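Spike protein P1 (Pseudoalteromonas phage pm2, PDB 2VVE) binds the host receptor from the fivefold vertices of the phage particle, the C-terminal part carrying the receptor-binding activity. Local coordinates at residues S152-F157 with V207-D212; Y99-G104 with H221-E226; T173-T178 with D187-D192. One frame throughout, in Å; residues are numbered along the deposited sequence.

Contact 1: S152-F157 with V207-D212; sequences SVKPAF and VETELD. With CA (calcium ion), chain C.
Residues 152-157 and 207-212 run antiparallel, with Ala156 and Val207 as a hydrogen-bonded pair and Pro155 and Glu208 as the non-hydrogen-bonded pair beside it, where the CA atoms come to 4.6 Å. They lie on neighbouring strands 151-160 and 200-208 of one jelly-roll sheet, the second running out into a loop after Glu208. They illustrate how side chains can carry on a strand pairing after the regular backbone bonds end. Beyond Glu208 its carboxylate, not a backbone carbonyl, receives Lys154 N. Glu208 CG stands anti to the backbone N (chi1 177°), and a bend at chi2 follows. OE2 receives Lys154 N on its syn lone pair at 2.7 Å and Glu210 N on its anti lone pair at 3.0 Å, while OE1 is hydrogen-bonded to Thr229 OG1; with three bonds on its two oxygens the carboxylate is probably fixed in rotation. Lys154 O is also held twice by one residue: Thr209 OG1 donates in the carbonyl plane at 2.6 Å, and Thr209 N approaches from above that plane. The methyl CG2 of Thr209 presses on Ala156 CB at 3.4 Å, a tight fit. A water bridges Ser152 O and Glu210 O. Asp212 binds calcium through both oxygens, alongside Ser150 O, Asp214 and three waters, and its OD2 also accepts Ser152 N at 2.8 Å, met on the anti side, 31° out of the carboxylate plane.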
loop_
_atom_site.group_PDB
_atom_site.type_symbol
_atom_site.label_atom_id
_atom_site.label_comp_id
_atom_site.label_asym_id
_atom_site.label_seq_id
_atom_site.Cartn_x
_atom_site.Cartn_y
_atom_site.Cartn_z
ATOM N N SER A 152 -1.686 -14.454 50.883
ATOM C CA SER A 152 -1.249 -13.089 50.580
ATOM C C SER A 152 -1.244 -12.888 49.075
ATOM O O SER A 152 -0.791 -13.757 48.322
ATOM C CB SER A 152 0.138 -12.794 51.169
ATOM O OG SER A 152 0.095 -12.792 52.588
ATOM N N VAL A 153 -1.779 -11.748 48.648
ATOM C CA VAL A 153 -1.847 -11.393 47.233
ATOM C C VAL A 153 -1.252 -10.005 46.978
ATOM O O VAL A 153 -1.314 -9.113 47.830
ATOM C CB VAL A 153 -3.299 -11.449 46.665
ATOM C CG1 VAL A 153 -3.904 -12.848 46.824
ATOM C CG2 VAL A 153 -4.188 -10.415 47.323
ATOM N N LYS A 154 -0.646 -9.846 45.811
ATOM C CA LYS A 154 -0.186 -8.546 45.356
ATOM C C LYS A 154 -0.213 -8.532 43.825
ATOM O O LYS A 154 0.781 -8.891 43.177
ATOM C CB LYS A 154 1.205 -8.206 45.921
ATOM C CG LYS A 154 1.709 -6.808 45.518
ATOM C CD LYS A 154 2.864 -6.325 46.378
ATOM C CE LYS A 154 2.376 -5.596 47.615
ATOM N NZ LYS A 154 3.520 -5.144 48.449
ATOM N N PRO A 155 -1.367 -8.135 43.242
ATOM C CA PRO A 155 -1.488 -8.090 41.784
ATOM C C PRO A 155 -0.589 -7.003 41.189
ATOM O O PRO A 155 -0.302 -6.008 41.857
ATOM C CB PRO A 155 -2.974 -7.776 41.555
ATOM C CG PRO A 155 -3.421 -7.105 42.836
ATOM C CD PRO A 155 -2.617 -7.741 43.922
ATOM N N ALA A 156 -0.122 -7.208 39.964
ATOM C CA ALA A 156 0.718 -6.203 39.300
ATOM C C ALA A 156 0.444 -6.155 37.807
ATOM O O ALA A 156 -0.130 -7.100 37.244
ATOM C CB ALA A 156 2.198 -6.474 39.558
ATOM N N PHE A 157 0.811 -5.033 37.187
ATOM C CA PHE A 157 1.042 -4.985 35.747
ATOM C C PHE A 157 2.532 -4.986 35.560
ATOM O O PHE A 157 3.219 -4.141 36.142
ATOM C CB PHE A 157 0.498 -3.699 35.128
ATOM C CG PHE A 157 -0.974 -3.509 35.313
ATOM C CD1 PHE A 157 -1.880 -4.441 34.814
ATOM C CD2 PHE A 157 -1.457 -2.386 35.974
ATOM C CE1 PHE A 157 -3.271 -4.249 34.970
ATOM C CE2 PHE A 157 -2.840 -2.185 36.154
ATOM C CZ PHE A 157 -3.743 -3.122 35.643
ATOM N N VAL A 207 -0.477 -9.822 36.288
ATOM C CA VAL A 207 0.040 -10.991 37.007
ATOM C C VAL A 207 -0.210 -10.959 38.503
ATOM O O VAL A 207 -0.472 -9.889 39.083
ATOM C CB VAL A 207 1.583 -11.153 36.803
ATOM C CG1 VAL A 207 1.933 -11.242 35.325
ATOM C CG2 VAL A 207 2.353 -10.019 37.484
ATOM N N GLU A 208 -0.109 -12.138 39.130
ATOM C CA GLU A 208 0.003 -12.232 40.589
ATOM C C GLU A 208 1.499 -12.345 40.955
ATOM O O GLU A 208 2.185 -13.241 40.456
ATOM C CB GLU A 208 -0.780 -13.449 41.102
ATOM C CG GLU A 208 -0.653 -13.671 42.623
ATOM C CD GLU A 208 -0.995 -12.419 43.438
ATOM O OE1 GLU A 208 -2.171 -11.964 43.404
ATOM O OE2 GLU A 208 -0.083 -11.891 44.117
ATOM N N THR A 209 1.997 -11.455 41.819
ATOM C CA THR A 209 3.440 -11.411 42.135
ATOM C C THR A 209 3.818 -12.203 43.384
ATOM O O THR A 209 5.004 -12.433 43.652
ATOM C CB THR A 209 3.984 -9.961 42.307
ATOM O OG1 THR A 209 3.361 -9.336 43.437
ATOM C CG2 THR A 209 3.765 -9.126 41.056
ATOM N N GLU A 210 2.812 -12.580 44.168
ATOM C CA GLU A 210 3.050 -13.194 45.465
ATOM C C GLU A 210 2.682 -14.665 45.378
ATOM O O GLU A 210 1.535 -15.008 45.083
ATOM C CB GLU A 210 2.236 -12.477 46.555
ATOM C CG GLU A 210 2.426 -13.010 47.972
ATOM C CD GLU A 210 3.772 -12.657 48.571
ATOM O OE1 GLU A 210 4.256 -11.524 48.350
ATOM O OE2 GLU A 210 4.340 -13.516 49.278
ATOM N N LEU A 211 3.675 -15.527 45.601
ATOM C CA LEU A 211 3.449 -16.961 45.671
ATOM C C LEU A 211 3.486 -17.343 47.156
ATOM O O LEU A 211 4.558 -17.429 47.760
ATOM C CB LEU A 211 4.502 -17.721 44.844
ATOM C CG LEU A 211 4.482 -19.260 44.829
ATOM C CD1 LEU A 211 3.146 -19.808 44.335
ATOM C CD2 LEU A 211 5.618 -19.798 43.981
ATOM N N ASP A 212 2.303 -17.537 47.734
ATOM C CA ASP A 212 2.150 -17.738 49.175
ATOM C C ASP A 212 2.665 -19.117 49.576
ATOM O O ASP A 212 2.390 -20.108 48.902
ATOM C CB ASP A 212 0.680 -17.550 49.578
ATOM C CG ASP A 212 0.475 -17.520 51.080
ATOM O OD1 ASP A 212 0.618 -18.578 51.728
ATOM O OD2 ASP A 212 0.153 -16.439 51.624
HETATM CA CA CA C . -0.097 -17.459 53.899
HETATM O O HOH W 1 -1.148 -15.105 46.047
HETATM O O HOH W 2 -0.533 -15.451 54.243
HETATM O O HOH W 3 2.270 -17.359 54.233
HETATM O O HOH W 4 -0.175 -17.280 56.282
#

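Contact 2: Y99-G104 with H221-E226; sequences YAQNEG and HDWYDE
In Tyr99, Gln101, His221 and Trp223 alike, CG lies anti to the carbonyl carbon, beside the backbone N; in Gln101 chi2 of -174° puts CD anti to CA, and the side chain crosses the indole of Trp223 at about a right angle. Gln101 CG sits 3.3 Å from the centroid of the six-membered ring, almost on the ring normal, a CH-pi contact. Beyond it the amide lies flat on the indole, its plane only 7° from that of the ring, with Gln101 NE2 3.5 Å from Trp223 NE1. Ala100 N meets the same indole at its edge, and Tyr99 CB packs against Trp223 CE3 at 3.6 Å.

The backbones join at a type II beta turn from Asp222 to Asp225, in which Tyr224 takes the positive phi of the third position. Tyr224 N donates to Tyr99 O at 2.7 Å, and Tyr99 N donates to Asp225 O at 3.0 Å. These two backbone hydrogen bonds anchor one loop of the jelly roll on another. At the far end of the Tyr99 ring, OH and His221 ND1 share a 2.7 Å hydrogen bond in which either could be the donor, each at the edge of the other's ring, the two planes being inclined at 63°. The Tyr224 hydroxyl, for its part, rests against Glu103 CG at 3.4 Å.

His221 NE2 bonds to Asp143 OD2, so both imidazole nitrogens are engaged, which should fix the ring's rotation; the nearby carboxylate probably polarises the imidazole and, through it, the buried bond to Tyr99.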
loop_
_atom_site.group_PDB
_atom_site.type_symbol
_atom_site.label_atom_id
_atom_site.label_comp_id
_atom_site.label_asym_id
_atom_site.label_seq_id
_atom_site.Cartn_x
_atom_site.Cartn_y
_atom_site.Cartn_z
ATOM N N TYR A 99 0.841 -16.801 38.473
ATOM C CA TYR A 99 1.985 -16.349 39.251
ATOM C C TYR A 99 3.146 -16.016 38.318
ATOM O O TYR A 99 3.534 -16.838 37.476
ATOM C CB TYR A 99 2.466 -17.429 40.220
ATOM C CG TYR A 99 1.479 -17.880 41.271
ATOM C CD1 TYR A 99 1.210 -17.087 42.386
ATOM C CD2 TYR A 99 0.858 -19.128 41.181
ATOM C CE1 TYR A 99 0.324 -17.519 43.382
ATOM C CE2 TYR A 99 -0.031 -19.571 42.167
ATOM C CZ TYR A 99 -0.291 -18.764 43.262
ATOM O OH TYR A 99 -1.162 -19.175 44.238
ATOM N N ALA A 100 3.736 -14.838 38.492
ATOM C CA ALA A 100 4.919 -14.494 37.690
ATOM C C ALA A 100 5.922 -13.618 38.423
ATOM O O ALA A 100 5.560 -12.578 38.994
ATOM C CB ALA A 100 4.509 -13.836 36.366
ATOM N N GLN A 101 7.183 -14.046 38.379
ATOM C CA GLN A 101 8.309 -13.210 38.767
ATOM C C GLN A 101 8.699 -12.372 37.564
ATOM O O GLN A 101 8.295 -12.662 36.443
ATOM C CB GLN A 101 9.505 -14.053 39.209
ATOM C CG GLN A 101 9.199 -14.945 40.382
ATOM C CD GLN A 101 10.408 -15.672 40.905
ATOM O OE1 GLN A 101 10.979 -15.277 41.910
ATOM N NE2 GLN A 101 10.801 -16.744 40.230
ATOM N N ASN A 102 9.481 -11.329 37.796
ATOM C CA ASN A 102 9.851 -10.458 36.701
ATOM C C ASN A 102 11.004 -11.060 35.899
ATOM O O ASN A 102 12.180 -10.740 36.119
ATOM C CB ASN A 102 10.127 -9.030 37.179
ATOM C CG ASN A 102 10.268 -8.062 36.021
ATOM O OD1 ASN A 102 10.235 -8.470 34.844
ATOM N ND2 ASN A 102 10.431 -6.782 36.334
ATOM N N GLU A 103 10.631 -11.939 34.967
ATOM C CA GLU A 103 11.567 -12.760 34.200
ATOM C C GLU A 103 11.784 -12.183 32.797
ATOM O O GLU A 103 12.539 -12.739 31.969
ATOM C CB GLU A 103 11.024 -14.192 34.106
ATOM C CG GLU A 103 10.863 -14.895 35.460
ATOM C CD GLU A 103 12.122 -15.597 35.930
ATOM O OE1 GLU A 103 13.238 -15.154 35.577
ATOM O OE2 GLU A 103 11.989 -16.597 36.665
ATOM N N GLY A 104 11.120 -11.063 32.536
ATOM C CA GLY A 104 11.221 -10.409 31.243
ATOM C C GLY A 104 10.143 -10.851 30.275
ATOM O O GLY A 104 9.496 -11.880 30.473
ATOM N N HIS A 221 1.275 -25.116 44.277
ATOM C CA HIS A 221 1.360 -23.974 43.370
ATOM C C HIS A 221 2.820 -23.595 43.152
ATOM O O HIS A 221 3.641 -23.711 44.056
ATOM C CB HIS A 221 0.560 -22.782 43.913
ATOM C CG HIS A 221 -0.912 -22.864 43.640
ATOM N ND1 HIS A 221 -1.761 -21.791 43.814
ATOM C CD2 HIS A 221 -1.680 -23.880 43.178
ATOM C CE1 HIS A 221 -2.991 -22.148 43.490
ATOM N NE2 HIS A 221 -2.969 -23.410 43.101
ATOM N N ASP A 222 3.129 -23.152 41.936
ATOM C CA ASP A 222 4.476 -22.752 41.581
ATOM C C ASP A 222 4.374 -21.637 40.557
ATOM O O ASP A 222 3.282 -21.365 40.038
ATOM C CB ASP A 222 5.252 -23.934 40.998
ATOM C CG ASP A 222 6.757 -23.696 40.962
ATOM O OD1 ASP A 222 7.247 -22.723 41.582
ATOM O OD2 ASP A 222 7.456 -24.490 40.302
ATOM N N TRP A 223 5.499 -20.987 40.267
ATOM C CA TRP A 223 5.519 -19.928 39.257
ATOM C C TRP A 223 4.921 -20.383 37.924
ATOM O O TRP A 223 5.119 -21.528 37.501
ATOM C CB TRP A 223 6.935 -19.364 39.091
ATOM C CG TRP A 223 7.439 -18.772 40.387
ATOM C CD1 TRP A 223 8.400 -19.279 41.193
ATOM C CD2 TRP A 223 6.951 -17.587 41.036
ATOM N NE1 TRP A 223 8.575 -18.476 42.303
ATOM C CE2 TRP A 223 7.690 -17.431 42.232
ATOM C CE3 TRP A 223 5.967 -16.636 40.714
ATOM C CZ2 TRP A 223 7.476 -16.360 43.119
ATOM C CZ3 TRP A 223 5.754 -15.566 41.593
ATOM C CH2 TRP A 223 6.507 -15.444 42.788
ATOM N N TYR A 224 4.168 -19.475 37.297
ATOM C CA TYR A 224 3.449 -19.699 36.025
ATOM C C TYR A 224 2.172 -20.554 36.150
ATOM O O TYR A 224 1.437 -20.720 35.170
ATOM C CB TYR A 224 4.384 -20.222 34.908
ATOM C CG TYR A 224 5.542 -19.298 34.568
ATOM C CD1 TYR A 224 5.308 -17.987 34.142
ATOM C CD2 TYR A 224 6.864 -19.735 34.651
ATOM C CE1 TYR A 224 6.348 -17.139 33.814
ATOM C CE2 TYR A 224 7.926 -18.887 34.332
ATOM C CZ TYR A 224 7.655 -17.586 33.919
ATOM O OH TYR A 224 8.673 -16.728 33.592
ATOM N N ASP A 225 1.897 -21.077 37.349
ATOM C CA ASP A 225 0.620 -21.760 37.619
ATOM C C ASP A 225 -0.470 -20.718 37.790
ATOM O O ASP A 225 -0.175 -19.546 38.033
ATOM C CB ASP A 225 0.683 -22.575 38.918
ATOM C CG ASP A 225 1.423 -23.912 38.766
ATOM O OD1 ASP A 225 1.744 -24.330 37.635
ATOM O OD2 ASP A 225 1.692 -24.537 39.805
ATOM N N GLU A 226 -1.729 -21.144 37.695
ATOM C CA GLU A 226 -2.854 -20.246 37.960
ATOM C C GLU A 226 -2.958 -19.925 39.456
ATOM O O GLU A 226 -2.912 -20.819 40.302
ATOM C CB GLU A 226 -4.159 -20.809 37.387
ATOM C CG GLU A 226 -4.176 -20.774 35.851
ATOM C CD GLU A 226 -5.567 -20.888 35.231
ATOM O OE1 GLU A 226 -6.435 -21.596 35.787
ATOM O OE2 GLU A 226 -5.782 -20.266 34.165
#

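Contact 3: T173-T178 with D187-D192; sequences TSYGST and DDNTLD
Ser174 OG is gripped from two directions: Asp192 N donates to it at 3.1 Å in a nearly straight bond (173° at the hydrogen), and a water lies 2.6 Å from OG. That water donates in turn to Thr190 O, at 2.8 Å, so one hydroxyl serves two peptide groups of the opposite strand, one directly and one through solvent. With chi1 at 75°, OG stands between the backbone N and the carbonyl carbon, facing the strand. The methyl Leu191 CD1 packs against OG at 3.4 Å.

This is a worked case of closing a sandwich at its margin. Residues 189-195 form an outermost strand of one jelly-roll sheet, whereas 173-176 lead into strand 177-179 of the other. Tyr175 reaches from one to the other. Its ring turns an edge to Leu191 CA, and CE2 approaches Leu191 CB at 4.2 Å; its hydroxyl end reaches Asn189, where OH comes within 3.3 Å of CB. The Tyr175 hydroxyl is hydrogen-bonded to His137 on strand 129-137, the neighbour of 189-195, and its ring also packs on Pro155.

Leu191 bonds through its backbone to Ala133 on that inner strand, while the next residue, Asp192, turns its N-H outward to Ser174. The chemistry suggests that a serine hydroxyl and a water supply, for Asp192 N and Thr190 O, the bonds that a further strand might have given.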
loop_
_atom_site.group_PDB
_atom_site.type_symbol
_atom_site.label_atom_id
_atom_site.label_comp_id
_atom_site.label_asym_id
_atom_site.label_seq_id
_atom_site.Cartn_x
_atom_site.Cartn_y
_atom_site.Cartn_z
ATOM N N THR A 173 2.444 -1.714 41.060
ATOM C CA THR A 173 1.517 -2.177 42.106
ATOM C C THR A 173 0.867 -1.006 42.852
ATOM O O THR A 173 1.394 0.117 42.843
ATOM C CB THR A 173 2.229 -3.088 43.149
ATOM O OG1 THR A 173 3.339 -2.386 43.717
ATOM C CG2 THR A 173 2.731 -4.397 42.510
ATOM N N SER A 174 -0.266 -1.268 43.508
ATOM C CA SER A 174 -0.919 -0.238 44.341
ATOM C C SER A 174 -1.417 -0.738 45.699
ATOM O O SER A 174 -1.646 0.065 46.610
ATOM C CB SER A 174 -2.073 0.432 43.583
ATOM O OG SER A 174 -3.214 -0.418 43.506
ATOM N N TYR A 175 -1.608 -2.050 45.832
ATOM C CA TYR A 175 -2.083 -2.644 47.101
ATOM C C TYR A 175 -1.603 -4.084 47.287
ATOM O O TYR A 175 -1.318 -4.793 46.312
ATOM C CB TYR A 175 -3.628 -2.600 47.214
ATOM C CG TYR A 175 -4.354 -3.691 46.433
ATOM C CD1 TYR A 175 -4.648 -4.933 47.017
ATOM C CD2 TYR A 175 -4.748 -3.479 45.113
ATOM C CE1 TYR A 175 -5.314 -5.936 46.296
ATOM C CE2 TYR A 175 -5.409 -4.464 44.389
ATOM C CZ TYR A 175 -5.684 -5.689 44.979
ATOM O OH TYR A 175 -6.336 -6.645 44.234
ATOM N N GLY A 176 -1.512 -4.500 48.548
ATOM C CA GLY A 176 -1.406 -5.917 48.905
ATOM C C GLY A 176 -2.558 -6.279 49.829
ATOM O O GLY A 176 -3.105 -5.410 50.508
ATOM N N SER A 177 -2.928 -7.557 49.860
ATOM C CA SER A 177 -4.043 -8.014 50.705
ATOM C C SER A 177 -3.783 -9.412 51.239
ATOM O O SER A 177 -3.211 -10.258 50.548
ATOM C CB SER A 177 -5.352 -7.997 49.903
ATOM O OG SER A 177 -6.437 -8.502 50.657
ATOM N N THR A 178 -4.211 -9.658 52.474
ATOM C CA THR A 178 -4.025 -10.965 53.080
ATOM C C THR A 178 -5.305 -11.402 53.769
ATOM O O THR A 178 -5.965 -10.613 54.460
ATOM C CB THR A 178 -2.832 -10.977 54.075
ATOM O OG1 THR A 178 -1.670 -10.433 53.441
ATOM C CG2 THR A 178 -2.509 -12.392 54.523
ATOM N N ASP A 187 -16.911 -7.601 46.697
ATOM C CA ASP A 187 -15.655 -7.432 47.431
ATOM C C ASP A 187 -14.442 -7.240 46.504
ATOM O O ASP A 187 -13.306 -7.113 46.982
ATOM C CB ASP A 187 -15.408 -8.628 48.358
ATOM C CG ASP A 187 -16.413 -8.714 49.496
ATOM O OD1 ASP A 187 -16.829 -7.662 50.030
ATOM O OD2 ASP A 187 -16.777 -9.848 49.868
ATOM N N ASP A 188 -14.671 -7.216 45.190
ATOM C CA ASP A 188 -13.570 -7.050 44.227
ATOM C C ASP A 188 -12.738 -5.811 44.553
ATOM O O ASP A 188 -13.277 -4.791 44.995
ATOM C CB ASP A 188 -14.092 -6.945 42.790
ATOM C CG ASP A 188 -14.540 -8.283 42.219
ATOM O OD1 ASP A 188 -14.339 -9.335 42.870
ATOM O OD2 ASP A 188 -15.102 -8.277 41.104
ATOM N N ASN A 189 -11.429 -5.914 44.354
ATOM C CA ASN A 189 -10.526 -4.786 44.570
ATOM C C ASN A 189 -10.251 -3.979 43.307
ATOM O O ASN A 189 -10.497 -4.439 42.195
ATOM C CB ASN A 189 -9.210 -5.270 45.174
ATOM C CG ASN A 189 -9.390 -5.876 46.550
ATOM O OD1 ASN A 189 -10.319 -5.527 47.280
ATOM N ND2 ASN A 189 -8.499 -6.784 46.916
ATOM N N THR A 190 -9.749 -2.762 43.487
ATOM C CA THR A 190 -9.287 -1.976 42.355
ATOM C C THR A 190 -7.779 -1.741 42.419
ATOM O O THR A 190 -7.271 -1.085 43.334
ATOM C CB THR A 190 -10.059 -0.649 42.203
ATOM O OG1 THR A 190 -11.453 -0.932 42.016
ATOM C CG2 THR A 190 -9.547 0.140 40.996
ATOM N N LEU A 191 -7.073 -2.300 41.446
ATOM C CA LEU A 191 -5.671 -1.995 41.247
ATOM C C LEU A 191 -5.675 -0.657 40.505
ATOM O O LEU A 191 -6.370 -0.509 39.503
ATOM C CB LEU A 191 -4.991 -3.132 40.455
ATOM C CG LEU A 191 -3.541 -2.978 39.989
ATOM C CD1 LEU A 191 -2.564 -2.750 41.137
ATOM C CD2 LEU A 191 -3.105 -4.175 39.136
ATOM N N ASP A 192 -4.962 0.339 41.026
ATOM C CA ASP A 192 -4.978 1.671 40.419
ATOM C C ASP A 192 -3.581 2.263 40.484
ATOM O O ASP A 192 -3.100 2.648 41.562
ATOM C CB ASP A 192 -6.001 2.579 41.127
ATOM C CG ASP A 192 -6.161 3.965 40.464
ATOM O OD1 ASP A 192 -5.478 4.306 39.461
ATOM O OD2 ASP A 192 -7.014 4.726 40.958
HETATM O O HOH W 5 -5.316 0.226 44.886
#

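Overall arrangement
Followed from the N terminus, the chain passes 99-104, then 152-157, then 173-178, and meets their partners in reverse order at 187-192, 207-212 and 221-226. Contact 3 therefore closes a short loop inside the one closed by contact 1, which lies in turn inside that of contact 2; the loops nest and none cross. Contact 1 lies between the others and touches both: Glu208 O probably bonds Ala100 N on the side of contact 2, and Val153 N probably bonds Ser177 O towards contact 3. Contacts 2 and 3 stay about 9 Å apart at their nearest atoms. Together they tie loops, one sheet and the edge of the facing sheet into a single jelly roll.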